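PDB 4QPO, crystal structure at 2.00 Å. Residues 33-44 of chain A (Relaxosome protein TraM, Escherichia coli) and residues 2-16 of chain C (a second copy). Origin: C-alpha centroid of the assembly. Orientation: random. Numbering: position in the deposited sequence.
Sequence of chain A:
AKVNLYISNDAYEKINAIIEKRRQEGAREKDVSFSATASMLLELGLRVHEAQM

Chain A (33-44) SFSATASMLLEL
Chain C, residues 2-16: KVNLYISNDAYEKIN

In TraM, residues 34-44 of chain A form a regular α-helix that lies across the N-terminal arm of a second copy, chain C. That arm runs as a β-strand from Lys C2 to Tyr C6, passes through Ile C7 and Ser C8, and enters a helix at Asn C9. The axes of the chain A helix and the strand approach to 8.7 Å, with an angle of 75° between their N-to-C directions and a signed crossing angle of -75°. The register is set by three CA pairs, each one helical turn after the last on chain A: Ser A35 CA to Leu C5 CA at 6.4 Å, Ser A39 CA to Ile C7 CA at 6.4 Å, and Glu A43 CA to Ala C11 CA at 6.6 Å. Together the stretches bury 454 Å².

Leu C5 covers the most surface, 85 Å². Its extended backbone (phi/psi -144/140) directs CA-to-CB toward the helix, and chi1 t with chi2 p (-162°, 52°) spreads the two methyl groups along it. Leu C5 CD1 reaches Ser A35, 3.5 Å from Ser A35 O and 3.7 Å from Ser A35 CB. Leu C5 CD2 meets residues about one turn further along the helix, 3.6 Å from Ser A39 CA and 4.1 Å from Ala A38 CB. The small side chains of Ser A35, Ala A38 and Ser A39 leave the helix surface low here, so the branched leucine packs close to the backbone. Val C3, two residues earlier on the same side of the strand, also points toward the helix; Val C3 CG1 meets the edge of the Phe A34 ring at 4.2 Å from Phe A34 CE1, a contact the phenylalanine makes with chi1 t (-177°) and chi2 -86°. Between them, Asn C4 points away and is exposed, as the alternation of a strand requires.

Leu A42 contributes 60 Å² and is buried. It points toward chain C with chi1 t and chi2 p (172°, 52°), so that Leu A42 CD2 sits 3.7 Å from Ile C7 CG2 and 4.4 Å from Leu C5 CD2, while Leu A42 CD1 lies 4.4 Å from Ile C15 CD1. This one leucine therefore joins the strand, the turn after it and the chain C helix in a single apolar cluster. Ile C7 adopts chi1 p and chi2 t, and Ile C15 m and t.

Glu A43, covering 54 Å², supplies the polar link. Its CA-to-CB bond points sideways, but the chain extends through chi1 m (-67°), chi2 t (-172°) and chi3 -29° to bring the carboxylate nearer chain C. Ser C8 OG donates a hydrogen bond to Glu A43 OE2 at 2.9 Å. With chi1 p (63°), the same hydroxyl caps its own helix, Ser C8 OG accepting from Ala C11 N at 3.1 Å with an N-H...O angle of 151°. A serine suits this place because its hydroxyl can accept and donate at once. Ala C11 CB lies 3.8 Å from Glu A43 OE2, a small methyl beside the oxygen that takes the hydrogen bond.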

ATOM      1  N   SER A  33       9.677  -0.255 -19.831  1.00104.79           N
ATOM      2  CA  SER A  33       8.510  -0.022 -20.674  1.00 93.11           C
ATOM      3  C   SER A  33       7.219   0.175 -19.866  1.00 82.16           C
ATOM      4  O   SER A  33       7.145  -0.180 -18.681  1.00 73.56           O
ATOM      5  CB  SER A  33       8.329  -1.188 -21.635  1.00 92.79           C
ATOM      6  OG  SER A  33       8.150  -2.390 -20.911  1.00 90.64           O
ATOM      7  N   PHE A  34       6.207   0.744 -20.513  1.00 66.44           N
ATOM      8  CA  PHE A  34       4.961   1.047 -19.837  1.00 60.93           C
ATOM      9  C   PHE A  34       4.350  -0.231 -19.259  1.00 55.59           C
ATOM     10  O   PHE A  34       3.977  -0.285 -18.079  1.00 51.72           O
ATOM     11  CB  PHE A  34       3.976   1.732 -20.789  1.00 62.51           C
ATOM     12  CG  PHE A  34       2.686   2.143 -20.129  1.00 61.18           C
ATOM     13  CD1 PHE A  34       1.627   1.254 -20.021  1.00 59.16           C
ATOM     14  CD2 PHE A  34       2.531   3.416 -19.607  1.00 62.17           C
ATOM     15  CE1 PHE A  34       0.444   1.636 -19.409  1.00 57.03           C
ATOM     16  CE2 PHE A  34       1.346   3.793 -18.995  1.00 58.13           C
ATOM     17  CZ  PHE A  34       0.309   2.904 -18.897  1.00 56.83           C
ATOM     18  N   SER A  35       4.262  -1.256 -20.097  1.00 56.40           N
ATOM     19  CA  SER A  35       3.597  -2.500 -19.715  1.00 57.52           C
ATOM     20  C   SER A  35       4.305  -3.172 -18.557  1.00 56.42           C
ATOM     21  O   SER A  35       3.670  -3.645 -17.637  1.00 53.70           O
ATOM     22  CB  SER A  35       3.526  -3.461 -20.904  1.00 62.47           C
ATOM     23  OG  SER A  35       2.672  -2.951 -21.908  1.00 63.68           O
ATOM     24  N   ALA A  36       5.631  -3.220 -18.621  1.00 62.04           N
ATOM     25  CA  ALA A  36       6.410  -3.875 -17.581  1.00 62.87           C
ATOM     26  C   ALA A  36       6.126  -3.232 -16.230  1.00 60.23           C
ATOM     27  O   ALA A  36       5.919  -3.925 -15.234  1.00 58.83           O
ATOM     28  CB  ALA A  36       7.897  -3.814 -17.908  1.00 67.38           C
ATOM     29  N   THR A  37       6.088  -1.902 -16.221  1.00 60.85           N
ATOM     30  CA  THR A  37       5.830  -1.130 -15.018  1.00 59.73           C
ATOM     31  C   THR A  37       4.395  -1.326 -14.536  1.00 54.93           C
ATOM     32  O   THR A  37       4.162  -1.565 -13.351  1.00 52.04           O
ATOM     33  CB  THR A  37       6.112   0.369 -15.261  1.00 62.83           C
ATOM     34  OG1 THR A  37       7.514   0.541 -15.443  1.00 70.19           O
ATOM     35  CG2 THR A  37       5.682   1.211 -14.076  1.00 62.28           C
ATOM     36  N   ALA A  38       3.446  -1.233 -15.460  1.00 52.05           N
ATOM     37  CA  ALA A  38       2.042  -1.460 -15.165  1.00 47.10           C
ATOM     38  C   ALA A  38       1.820  -2.842 -14.564  1.00 49.53           C
ATOM     39  O   ALA A  38       1.093  -3.002 -13.596  1.00 50.43           O
ATOM     40  CB  ALA A  38       1.205  -1.300 -16.436  1.00 46.28           C
ATOM     41  N   SER A  39       2.455  -3.837 -15.157  1.00 50.11           N
ATOM     42  CA  SER A  39       2.309  -5.210 -14.719  1.00 49.54           C
ATOM     43  C   SER A  39       2.918  -5.375 -13.333  1.00 49.64           C
ATOM     44  O   SER A  39       2.384  -6.080 -12.466  1.00 45.49           O
ATOM     45  CB  SER A  39       2.967  -6.132 -15.750  1.00 54.25           C
ATOM     46  OG  SER A  39       3.099  -7.446 -15.255  1.00 59.35           O
ATOM     47  N   MET A  40       4.027  -4.681 -13.115  1.00 51.82           N
ATOM     48  CA  MET A  40       4.712  -4.719 -11.836  1.00 50.75           C
ATOM     49  C   MET A  40       3.846  -4.093 -10.761  1.00 43.97           C
ATOM     50  O   MET A  40       3.825  -4.554  -9.628  1.00 42.41           O
ATOM     51  CB  MET A  40       6.063  -3.991 -11.918  1.00 57.33           C
ATOM     52  CG  MET A  40       6.961  -4.199 -10.704  1.00 60.80           C
ATOM     53  SD  MET A  40       7.565  -2.653  -9.994  1.00133.91           S
ATOM     54  CE  MET A  40       6.056  -2.041  -9.281  1.00 45.75           C
ATOM     55  N   LEU A  41       3.132  -3.038 -11.122  1.00 42.70           N
ATOM     56  CA  LEU A  41       2.303  -2.342 -10.157  1.00 43.51           C
ATOM     57  C   LEU A  41       1.052  -3.144  -9.806  1.00 44.17           C
ATOM     58  O   LEU A  41       0.561  -3.074  -8.667  1.00 44.89           O
ATOM     59  CB  LEU A  41       1.926  -0.964 -10.681  1.00 44.63           C
ATOM     60  CG  LEU A  41       3.030   0.085 -10.674  1.00 48.50           C
ATOM     61  CD1 LEU A  41       2.548   1.278 -11.439  1.00 49.57           C
ATOM     62  CD2 LEU A  41       3.400   0.474  -9.238  1.00 50.16           C
ATOM     63  N   LEU A  42       0.566  -3.924 -10.769  1.00 40.93           N
ATOM     64  CA  LEU A  42      -0.622  -4.751 -10.583  1.00 38.21           C
ATOM     65  C   LEU A  42      -0.314  -5.931  -9.662  1.00 40.60           C
ATOM     66  O   LEU A  42      -1.127  -6.303  -8.804  1.00 41.31           O
ATOM     67  CB  LEU A  42      -1.149  -5.251 -11.939  1.00 38.81           C
ATOM     68  CG  LEU A  42      -2.275  -6.297 -11.975  1.00 40.62           C
ATOM     69  CD1 LEU A  42      -3.458  -5.894 -11.147  1.00 38.85           C
ATOM     70  CD2 LEU A  42      -2.710  -6.488 -13.389  1.00 43.70           C
ATOM     71  N   GLU A  43       0.865  -6.521  -9.833  1.00 41.43           N
ATOM     72  CA  GLU A  43       1.248  -7.644  -8.993  1.00 43.76           C
ATOM     73  C   GLU A  43       1.608  -7.169  -7.579  1.00 40.87           C
ATOM     74  O   GLU A  43       1.378  -7.902  -6.631  1.00 41.47           O
ATOM     75  CB  GLU A  43       2.396  -8.424  -9.632  1.00 53.94           C
ATOM     76  CG  GLU A  43       1.928  -9.101 -10.926  1.00 60.50           C
ATOM     77  CD  GLU A  43       2.932 -10.039 -11.514  1.00 70.98           C
ATOM     78  OE1 GLU A  43       4.147  -9.807 -11.315  1.00 76.90           O
ATOM     79  OE2 GLU A  43       2.504 -11.008 -12.193  1.00 74.41           O
ATOM     80  N   LEU A  44       2.179  -5.971  -7.460  1.00 39.68           N
ATOM     81  CA  LEU A  44       2.381  -5.301  -6.160  1.00 40.32           C
ATOM     82  C   LEU A  44       1.042  -5.091  -5.449  1.00 37.95           C
ATOM     83  O   LEU A  44       0.881  -5.399  -4.264  1.00 39.36           O
ATOM     84  CB  LEU A  44       3.074  -3.948  -6.343  1.00 39.44           C
ATOM     85  CG  LEU A  44       3.284  -3.081  -5.071  1.00 37.15           C
ATOM     86  CD1 LEU A  44       3.911  -3.878  -3.947  1.00 41.09           C
ATOM     87  CD2 LEU A  44       4.142  -1.870  -5.347  1.00 41.78           C
TER
ATOM     88  N   LYS C   2      -7.724   2.845 -21.898  1.00 74.66           N
ATOM     89  CA  LYS C   2      -7.776   1.392 -21.962  1.00 73.62           C
ATOM     90  C   LYS C   2      -6.354   0.823 -22.077  1.00 68.53           C
ATOM     91  O   LYS C   2      -5.536   1.336 -22.840  1.00 73.24           O
ATOM     92  CB  LYS C   2      -8.646   0.950 -23.139  1.00 79.88           C
ATOM     93  CG  LYS C   2      -8.813  -0.545 -23.277  1.00 79.99           C
ATOM     94  CD  LYS C   2      -9.667  -1.100 -22.169  1.00 81.30           C
ATOM     95  CE  LYS C   2     -10.182  -2.479 -22.519  1.00 81.94           C
ATOM     96  NZ  LYS C   2     -10.864  -2.478 -23.852  1.00 87.12           N
ATOM     97  N   VAL C   3      -6.058  -0.231 -21.321  1.00 61.80           N
ATOM     98  CA  VAL C   3      -4.692  -0.764 -21.272  1.00 58.89           C
ATOM     99  C   VAL C   3      -4.667  -2.282 -21.448  1.00 56.70           C
ATOM    100  O   VAL C   3      -5.334  -2.994 -20.699  1.00 55.50           O
ATOM    101  CB  VAL C   3      -4.014  -0.385 -19.921  1.00 74.06           C
ATOM    102  CG1 VAL C   3      -2.698  -1.107 -19.737  1.00 72.05           C
ATOM    103  CG2 VAL C   3      -3.827   1.137 -19.829  1.00 79.96           C
ATOM    104  N   ASN C   4      -3.886  -2.782 -22.403  1.00 55.88           N
ATOM    105  CA  ASN C   4      -3.737  -4.225 -22.560  1.00 60.85           C
ATOM    106  C   ASN C   4      -2.463  -4.743 -21.905  1.00 58.41           C
ATOM    107  O   ASN C   4      -1.362  -4.216 -22.103  1.00 59.32           O
ATOM    108  CB  ASN C   4      -3.758  -4.635 -24.039  1.00 64.96           C
ATOM    109  CG  ASN C   4      -5.161  -4.713 -24.601  1.00 70.43           C
ATOM    110  OD1 ASN C   4      -6.147  -4.539 -23.877  1.00 69.75           O
ATOM    111  ND2 ASN C   4      -5.263  -4.961 -25.905  1.00 73.99           N
ATOM    112  N   LEU C   5      -2.617  -5.810 -21.142  1.00 50.07           N
ATOM    113  CA  LEU C   5      -1.510  -6.325 -20.377  1.00 50.76           C
ATOM    114  C   LEU C   5      -1.526  -7.843 -20.291  1.00 46.86           C
ATOM    115  O   LEU C   5      -2.585  -8.443 -20.139  1.00 43.50           O
ATOM    116  CB  LEU C   5      -1.565  -5.719 -18.977  1.00 53.68           C
ATOM    117  CG  LEU C   5      -0.314  -5.755 -18.121  1.00 56.05           C
ATOM    118  CD1 LEU C   5       0.855  -5.182 -18.915  1.00 58.96           C
ATOM    119  CD2 LEU C   5      -0.580  -4.925 -16.863  1.00 56.26           C
ATOM    120  N   TYR C   6      -0.347  -8.452 -20.384  1.00 46.81           N
ATOM    121  CA  TYR C   6      -0.188  -9.868 -20.096  1.00 46.67           C
ATOM    122  C   TYR C   6       0.344 -10.039 -18.671  1.00 47.86           C
ATOM    123  O   TYR C   6       1.374  -9.478 -18.318  1.00 48.39           O
ATOM    124  CB  TYR C   6       0.732 -10.518 -21.117  1.00 44.67           C
ATOM    125  CG  TYR C   6       0.131 -10.603 -22.487  1.00 49.20           C
ATOM    126  CD1 TYR C   6       0.022  -9.462 -23.296  1.00 54.11           C
ATOM    127  CD2 TYR C   6      -0.324 -11.814 -22.993  1.00 49.52           C
ATOM    128  CE1 TYR C   6      -0.534  -9.540 -24.569  1.00 58.74           C
ATOM    129  CE2 TYR C   6      -0.877 -11.897 -24.254  1.00 55.05           C
ATOM    130  CZ  TYR C   6      -0.974 -10.760 -25.042  1.00 59.20           C
ATOM    131  OH  TYR C   6      -1.526 -10.839 -26.297  1.00 63.90           O
ATOM    132  N   ILE C   7      -0.401 -10.757 -17.834  1.00 45.07           N
ATOM    133  CA  ILE C   7       0.007 -10.967 -16.453  1.00 42.12           C
ATOM    134  C   ILE C   7       0.322 -12.455 -16.235  1.00 43.83           C
ATOM    135  O   ILE C   7       0.034 -13.289 -17.101  1.00 42.70           O
ATOM    136  CB  ILE C   7      -1.071 -10.491 -15.453  1.00 41.48           C
ATOM    137  CG1 ILE C   7      -2.333 -11.353 -15.542  1.00 38.02           C
ATOM    138  CG2 ILE C   7      -1.402  -9.015 -15.689  1.00 41.14           C
ATOM    139  CD1 ILE C   7      -3.405 -10.966 -14.516  1.00 39.83           C
ATOM    140  N   SER C   8       0.921 -12.785 -15.093  1.00 39.95           N
ATOM    141  CA  SER C   8       1.332 -14.160 -14.832  1.00 39.61           C
ATOM    142  C   SER C   8       0.090 -15.018 -14.590  1.00 31.76           C
ATOM    143  O   SER C   8      -0.982 -14.491 -14.281  1.00 34.61           O
ATOM    144  CB  SER C   8       2.290 -14.223 -13.626  1.00 39.95           C
ATOM    145  OG  SER C   8       1.619 -13.788 -12.450  1.00 42.46           O
ATOM    146  N   ASN C   9       0.208 -16.334 -14.749  1.00 42.90           N
ATOM    147  CA  ASN C   9      -0.911 -17.239 -14.468  1.00 39.96           C
ATOM    148  C   ASN C   9      -1.275 -17.130 -13.009  1.00 38.91           C
ATOM    149  O   ASN C   9      -2.441 -17.224 -12.637  1.00 39.73           O
ATOM    150  CB  ASN C   9      -0.571 -18.699 -14.762  1.00 48.76           C
ATOM    151  CG  ASN C   9      -0.331 -18.962 -16.227  1.00 56.75           C
ATOM    152  OD1 ASN C   9      -0.972 -18.358 -17.087  1.00 58.59           O
ATOM    153  ND2 ASN C   9       0.582 -19.886 -16.524  1.00 58.54           N
ATOM    154  N   ASP C  10      -0.252 -16.958 -12.180  1.00 38.20           N
ATOM    155  CA  ASP C  10      -0.467 -16.900 -10.744  1.00 41.32           C
ATOM    156  C   ASP C  10      -1.294 -15.666 -10.382  1.00 36.63           C
ATOM    157  O   ASP C  10      -2.201 -15.751  -9.566  1.00 36.84           O
ATOM    158  CB  ASP C  10       0.847 -16.893  -9.980  1.00 46.87           C
ATOM    159  CG  ASP C  10       0.624 -16.871  -8.467  1.00 51.78           C
ATOM    160  OD1 ASP C  10      -0.175 -17.702  -7.979  1.00 53.35           O
ATOM    161  OD2 ASP C  10       1.206 -16.004  -7.776  1.00 53.37           O
ATOM    162  N   ALA C  11      -1.019 -14.536 -11.023  1.00 31.34           N
ATOM    163  CA  ALA C  11      -1.767 -13.299 -10.727  1.00 30.71           C
ATOM    164  C   ALA C  11      -3.207 -13.429 -11.221  1.00 30.13           C
ATOM    165  O   ALA C  11      -4.158 -13.028 -10.553  1.00 32.59           O
ATOM    166  CB  ALA C  11      -1.077 -12.077 -11.377  1.00 31.76           C
ATOM    167  N   TYR C  12      -3.349 -13.970 -12.416  1.00 32.24           N
ATOM    168  CA  TYR C  12      -4.653 -14.263 -12.998  1.00 34.00           C
ATOM    169  C   TYR C  12      -5.528 -15.128 -12.071  1.00 36.20           C
ATOM    170  O   TYR C  12      -6.687 -14.799 -11.813  1.00 33.96           O
ATOM    171  CB  TYR C  12      -4.446 -14.954 -14.320  1.00 34.51           C
ATOM    172  CG  TYR C  12      -5.694 -15.400 -15.024  1.00 47.38           C
ATOM    173  CD1 TYR C  12      -6.471 -14.496 -15.730  1.00 48.56           C
ATOM    174  CD2 TYR C  12      -6.088 -16.725 -14.997  1.00 50.20           C
ATOM    175  CE1 TYR C  12      -7.604 -14.904 -16.391  1.00 51.69           C
ATOM    176  CE2 TYR C  12      -7.215 -17.139 -15.657  1.00 54.60           C
ATOM    177  CZ  TYR C  12      -7.973 -16.219 -16.350  1.00 53.28           C
ATOM    178  OH  TYR C  12      -9.108 -16.629 -17.007  1.00 58.59           O
ATOM    179  N   GLU C  13      -4.954 -16.220 -11.571  1.00 35.68           N
ATOM    180  CA  GLU C  13      -5.661 -17.102 -10.637  1.00 37.51           C
ATOM    181  C   GLU C  13      -5.993 -16.389  -9.349  1.00 33.36           C
ATOM    182  O   GLU C  13      -7.074 -16.576  -8.809  1.00 33.53           O
ATOM    183  CB  GLU C  13      -4.842 -18.374 -10.331  1.00 43.80           C
ATOM    184  CG  GLU C  13      -4.624 -19.273 -11.521  1.00 51.10           C
ATOM    185  CD  GLU C  13      -3.504 -20.291 -11.280  1.00 62.62           C
ATOM    186  OE1 GLU C  13      -3.100 -20.463 -10.108  1.00 65.54           O
ATOM    187  OE2 GLU C  13      -3.023 -20.916 -12.257  1.00 71.16           O
ATOM    188  N   LYS C  14      -5.091 -15.540  -8.866  1.00 31.88           N
ATOM    189  CA  LYS C  14      -5.368 -14.817  -7.625  1.00 34.34           C
ATOM    190  C   LYS C  14      -6.555 -13.846  -7.809  1.00 34.94           C
ATOM    191  O   LYS C  14      -7.440 -13.761  -6.957  1.00 37.43           O
ATOM    192  CB  LYS C  14      -4.131 -14.031  -7.126  1.00 32.71           C
ATOM    193  CG  LYS C  14      -2.856 -14.861  -6.728  1.00 40.15           C
ATOM    194  CD  LYS C  14      -2.895 -15.484  -5.393  1.00 49.65           C
ATOM    195  CE  LYS C  14      -1.528 -16.159  -5.056  1.00 58.93           C
ATOM    196  NZ  LYS C  14      -0.369 -15.249  -5.302  1.00 57.49           N
ATOM    197  N   ILE C  15      -6.556 -13.093  -8.899  1.00 29.97           N
ATOM    198  CA  ILE C  15      -7.652 -12.164  -9.159  1.00 26.93           C
ATOM    199  C   ILE C  15      -8.975 -12.919  -9.331  1.00 28.42           C
ATOM    200  O   ILE C  15      -9.988 -12.491  -8.803  1.00 31.55           O
ATOM    201  CB  ILE C  15      -7.352 -11.299 -10.390  1.00 31.34           C
ATOM    202  CG1 ILE C  15      -6.078 -10.499 -10.117  1.00 31.87           C
ATOM    203  CG2 ILE C  15      -8.531 -10.333 -10.652  1.00 34.03           C
ATOM    204  CD1 ILE C  15      -5.558  -9.706 -11.296  1.00 29.83           C
ATOM    205  N   ASN C  16      -8.967 -14.035 -10.067  1.00 29.85           N
ATOM    206  CA  ASN C  16     -10.141 -14.915 -10.137  1.00 33.72           C
ATOM    207  C   ASN C  16     -10.604 -15.371  -8.735  1.00 39.60           C
ATOM    208  O   ASN C  16     -11.795 -15.412  -8.473  1.00 40.21           O
ATOM    209  CB  ASN C  16      -9.863 -16.130 -11.019  1.00 36.53           C
ATOM    210  CG  ASN C  16      -9.992 -15.810 -12.503  1.00 41.45           C
ATOM    211  OD1 ASN C  16     -10.731 -14.908 -12.892  1.00 39.00           O
ATOM    212  ND2 ASN C  16      -9.287 -16.561 -13.338  1.00 46.38           N
TER